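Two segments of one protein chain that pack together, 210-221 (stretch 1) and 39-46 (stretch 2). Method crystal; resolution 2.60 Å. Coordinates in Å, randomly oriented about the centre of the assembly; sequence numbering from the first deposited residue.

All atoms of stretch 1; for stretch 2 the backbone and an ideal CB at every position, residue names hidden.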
# COMPACT_ATOMS: atom_id res chain seq x y z
N LEU A 210 6.12 -21.59 -33.56
CA LEU A 210 6.93 -20.45 -33.21
C LEU A 210 6.81 -20.22 -31.71
O LEU A 210 5.77 -20.50 -31.10
CB LEU A 210 6.53 -19.22 -34.03
CG LEU A 210 6.73 -19.43 -35.55
CD1 LEU A 210 6.36 -18.19 -36.36
CD2 LEU A 210 8.15 -19.88 -35.88
N LYS A 211 7.89 -19.74 -31.12
CA LYS A 211 7.94 -19.57 -29.69
C LYS A 211 8.74 -18.33 -29.35
O LYS A 211 9.83 -18.10 -29.88
CB LYS A 211 8.54 -20.82 -29.04
CG LYS A 211 9.45 -20.53 -27.85
CD LYS A 211 10.35 -21.74 -27.56
CE LYS A 211 11.40 -21.42 -26.50
NZ LYS A 211 10.78 -21.15 -25.17
N ALA A 212 8.17 -17.51 -28.47
CA ALA A 212 8.81 -16.30 -28.00
C ALA A 212 8.84 -16.31 -26.48
O ALA A 212 8.07 -17.02 -25.83
CB ALA A 212 8.07 -15.06 -28.52
N GLU A 213 9.75 -15.54 -25.91
CA GLU A 213 9.92 -15.48 -24.48
C GLU A 213 10.42 -14.09 -24.08
O GLU A 213 11.06 -13.41 -24.87
CB GLU A 213 10.90 -16.54 -24.03
CG GLU A 213 11.20 -16.57 -22.56
CD GLU A 213 12.08 -17.73 -22.22
OE1 GLU A 213 13.12 -17.51 -21.55
OE2 GLU A 213 11.74 -18.86 -22.65
N THR A 214 10.13 -13.68 -22.85
CA THR A 214 10.56 -12.37 -22.39
C THR A 214 11.93 -12.45 -21.73
O THR A 214 12.45 -13.55 -21.52
CB THR A 214 9.54 -11.73 -21.43
OG1 THR A 214 9.31 -12.62 -20.32
CG2 THR A 214 8.22 -11.50 -22.15
N THR A 215 12.50 -11.30 -21.41
CA THR A 215 13.80 -11.28 -20.75
C THR A 215 13.78 -10.33 -19.56
O THR A 215 13.58 -9.13 -19.73
CB THR A 215 14.91 -10.85 -21.73
OG1 THR A 215 14.62 -11.34 -23.04
CG2 THR A 215 16.26 -11.39 -21.26
N THR A 216 13.97 -10.85 -18.36
CA THR A 216 13.91 -10.00 -17.18
C THR A 216 12.53 -9.33 -17.07
O THR A 216 12.40 -8.17 -16.67
CB THR A 216 15.04 -8.93 -17.21
OG1 THR A 216 16.25 -9.57 -17.64
CG2 THR A 216 15.25 -8.30 -15.84
N ALA A 217 11.49 -10.08 -17.42
CA ALA A 217 10.13 -9.60 -17.24
C ALA A 217 9.93 -9.08 -15.83
O ALA A 217 9.43 -7.97 -15.63
CB ALA A 217 9.12 -10.71 -17.54
N TRP A 218 10.33 -9.90 -14.85
CA TRP A 218 10.18 -9.59 -13.44
C TRP A 218 10.77 -8.24 -13.08
O TRP A 218 10.43 -7.68 -12.05
CB TRP A 218 10.81 -10.67 -12.56
CG TRP A 218 12.25 -10.93 -12.87
CD1 TRP A 218 12.75 -11.91 -13.69
CD2 TRP A 218 13.38 -10.21 -12.37
NE1 TRP A 218 14.12 -11.83 -13.74
CE2 TRP A 218 14.54 -10.80 -12.93
CE3 TRP A 218 13.54 -9.12 -11.50
CZ2 TRP A 218 15.83 -10.34 -12.65
CZ3 TRP A 218 14.82 -8.66 -11.22
CH2 TRP A 218 15.95 -9.27 -11.80
N GLY A 219 11.62 -7.69 -13.94
CA GLY A 219 12.21 -6.39 -13.67
C GLY A 219 11.25 -5.23 -13.76
O GLY A 219 11.66 -4.06 -13.69
N HIS A 220 9.96 -5.51 -13.91
CA HIS A 220 8.97 -4.44 -13.98
C HIS A 220 8.21 -4.35 -12.68
O HIS A 220 7.33 -3.50 -12.52
CB HIS A 220 7.99 -4.65 -15.14
CG HIS A 220 8.64 -4.61 -16.49
ND1 HIS A 220 8.88 -5.74 -17.24
CD2 HIS A 220 9.12 -3.57 -17.22
CE1 HIS A 220 9.48 -5.40 -18.37
NE2 HIS A 220 9.63 -4.09 -18.38
N VAL A 221 8.55 -5.25 -11.76
CA VAL A 221 7.91 -5.32 -10.46
C VAL A 221 8.71 -4.57 -9.41
O VAL A 221 9.93 -4.71 -9.33
CB VAL A 221 7.78 -6.77 -10.01
CG1 VAL A 221 7.05 -6.84 -8.72
CG2 VAL A 221 7.05 -7.57 -11.07
N UNK A 39 2.15 0.58 -21.28
CA UNK A 39 2.64 -0.68 -21.78
C UNK A 39 4.06 -0.60 -22.33
O UNK A 39 4.45 0.39 -22.92
CB UNK A 39 1.69 -1.20 -22.87
N UNK A 40 4.82 -1.65 -22.11
CA UNK A 40 6.17 -1.73 -22.58
C UNK A 40 6.38 -3.12 -23.16
O UNK A 40 5.79 -4.09 -22.68
CB UNK A 40 7.17 -1.43 -21.46
N UNK A 41 7.18 -3.23 -24.21
CA UNK A 41 7.48 -4.56 -24.72
C UNK A 41 8.27 -5.30 -23.65
O UNK A 41 9.19 -4.75 -23.04
CB UNK A 41 8.25 -4.50 -26.04
N UNK A 42 7.87 -6.54 -23.40
CA UNK A 42 8.58 -7.39 -22.46
C UNK A 42 9.53 -8.27 -23.25
O UNK A 42 10.51 -8.76 -22.71
CB UNK A 42 7.61 -8.23 -21.62
N UNK A 43 9.23 -8.46 -24.53
CA UNK A 43 10.12 -9.17 -25.44
C UNK A 43 9.42 -9.66 -26.69
O UNK A 43 8.22 -9.45 -26.86
CB UNK A 43 10.76 -10.36 -24.72
N UNK A 44 10.17 -10.32 -27.57
CA UNK A 44 9.63 -10.77 -28.85
C UNK A 44 10.22 -12.09 -29.36
O UNK A 44 11.22 -12.58 -28.83
CB UNK A 44 9.86 -9.68 -29.90
N UNK A 45 9.58 -12.66 -30.37
CA UNK A 45 10.09 -13.89 -30.98
C UNK A 45 11.30 -13.55 -31.83
O UNK A 45 11.57 -12.36 -32.07
CB UNK A 45 9.01 -14.58 -31.82
N UNK A 46 12.05 -14.56 -32.26
CA UNK A 46 13.07 -14.32 -33.28
C UNK A 46 12.42 -13.51 -34.40
O UNK A 46 11.23 -13.70 -34.68
CB UNK A 46 13.66 -15.63 -33.81

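The strand axes of 210-213 and 39-44 approach to 6.0 Å at 144° between their N-to-C directions, so the stretches run roughly antiparallel. CA atoms come nearest at Ala212 with position 45 (4.0 Å) and Thr214 with position 43 (4.4 Å).

Position 39 has nothing of stretch 1 within 5.5 Å of its ideal CB, so this contact constrains it little. The deposited residue is Phe39, whose side chain stays out of reach of stretch 1.

At position 40, CA-to-CB points toward stretch 1, and the ideal CB lies 4.8 Å from His220 NE2. The extended backbone (phi/psi -136/145) suits a beta-branched residue, and several medium-sized apolar or polar side chains could reach the imidazole. Val40 is deposited, chi1 t; its CG1 comes to 4.2 Å from His220 NE2, an oblique approach to the ring.

Position 41 points away, with no atom of stretch 1 within 5.5 Å of its ideal CB, and tolerates many side chains, polar ones included. It is Glu41, which makes no contact across the interface.

Position 42 is the most informative. Its CA-to-CB bond points sideways, yet its ideal CB is 3.4 Å from Thr214 CG2, 4.7 Å from His220 CE1 and 5.0 Å from Ala217 CB. A methyl, an imidazole and a second methyl therefore line one flank of the start of the side chain, favouring a flat, largely apolar group; Phe, Tyr, Trp or His could each be considered. Tyr42 is deposited, chi1 m at -84°. Its ring forms an offset stack with that of His220, centroids 4.0 Å apart and planes at 7°, with His220 ND1 3.3 Å from Tyr42 CZ. The imidazole is held in part by its own hydrogen bond, His220 ND1 to Ala217 O at 2.8 Å. Ala217 CB packs 4.0 Å from Tyr42 CD2, and Thr214 CG2 lies 3.3 Å from Tyr42 CB. The backbone adds a weak hydrogen bond, Thr215 N to Tyr42 O, at 3.5 Å and 161°.

Position 43 points toward stretch 1, but an ideal CB would sit 3.1 Å from both Glu213 O and Thr214 CA. Moreover, at phi/psi 162/180 it would jam against the preceding carbonyl O. Both tests call for glycine, and Gly43 is deposited.

Position 44 points away and its ideal CB meets nothing of stretch 1 within 5.5 Å, so polar residues fit easily. It is Asn44, chi1 p; its ND2 donates to Glu41 OE1 at 3.1 Å, within its own stretch. Across the interface its backbone works through a water, which accepts from Asn44 N (3.2 Å) and donates to Glu213 O (2.6 Å).

At position 45 the ideal CB would lie 3.5 Å from Ala212 CB, a tight fit that favours a very small residue, although phi/psi -74/168 does not itself require glycine. Gly45 is deposited, and Ala212 CB closes to 3.4 Å from Gly45 N.

Position 46 has room for a CB and would accept many residues. Gly46 occupies it.

Stretch 2 (39-46) FVEYGNGG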
# COMPACT_ATOMS: atom_id res chain seq x y z
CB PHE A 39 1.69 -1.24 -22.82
CG PHE A 39 0.55 -2.02 -22.25
CD1 PHE A 39 0.78 -3.26 -21.67
CD2 PHE A 39 -0.74 -1.53 -22.29
CE1 PHE A 39 -0.26 -3.99 -21.13
CE2 PHE A 39 -1.79 -2.25 -21.75
CZ PHE A 39 -1.55 -3.48 -21.18
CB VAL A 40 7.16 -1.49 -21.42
CG1 VAL A 40 8.57 -1.92 -21.80
CG2 VAL A 40 7.13 -0.03 -21.04
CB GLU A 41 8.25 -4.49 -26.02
CG GLU A 41 7.87 -5.59 -27.00
CD GLU A 41 8.93 -5.81 -28.07
OE1 GLU A 41 8.62 -6.40 -29.14
OE2 GLU A 41 10.08 -5.39 -27.83
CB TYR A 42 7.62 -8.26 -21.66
CG TYR A 42 7.00 -7.58 -20.46
CD1 TYR A 42 6.92 -6.19 -20.37
CD2 TYR A 42 6.49 -8.33 -19.41
CE1 TYR A 42 6.34 -5.56 -19.26
CE2 TYR A 42 5.91 -7.71 -18.30
CZ TYR A 42 5.84 -6.34 -18.23
OH TYR A 42 5.27 -5.77 -17.13
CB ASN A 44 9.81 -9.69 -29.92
CG ASN A 44 11.20 -9.14 -29.96
OD1 ASN A 44 12.17 -9.87 -30.16
ND2 ASN A 44 11.33 -7.84 -29.77
O HOH W 1 12.44 -11.25 -25.47
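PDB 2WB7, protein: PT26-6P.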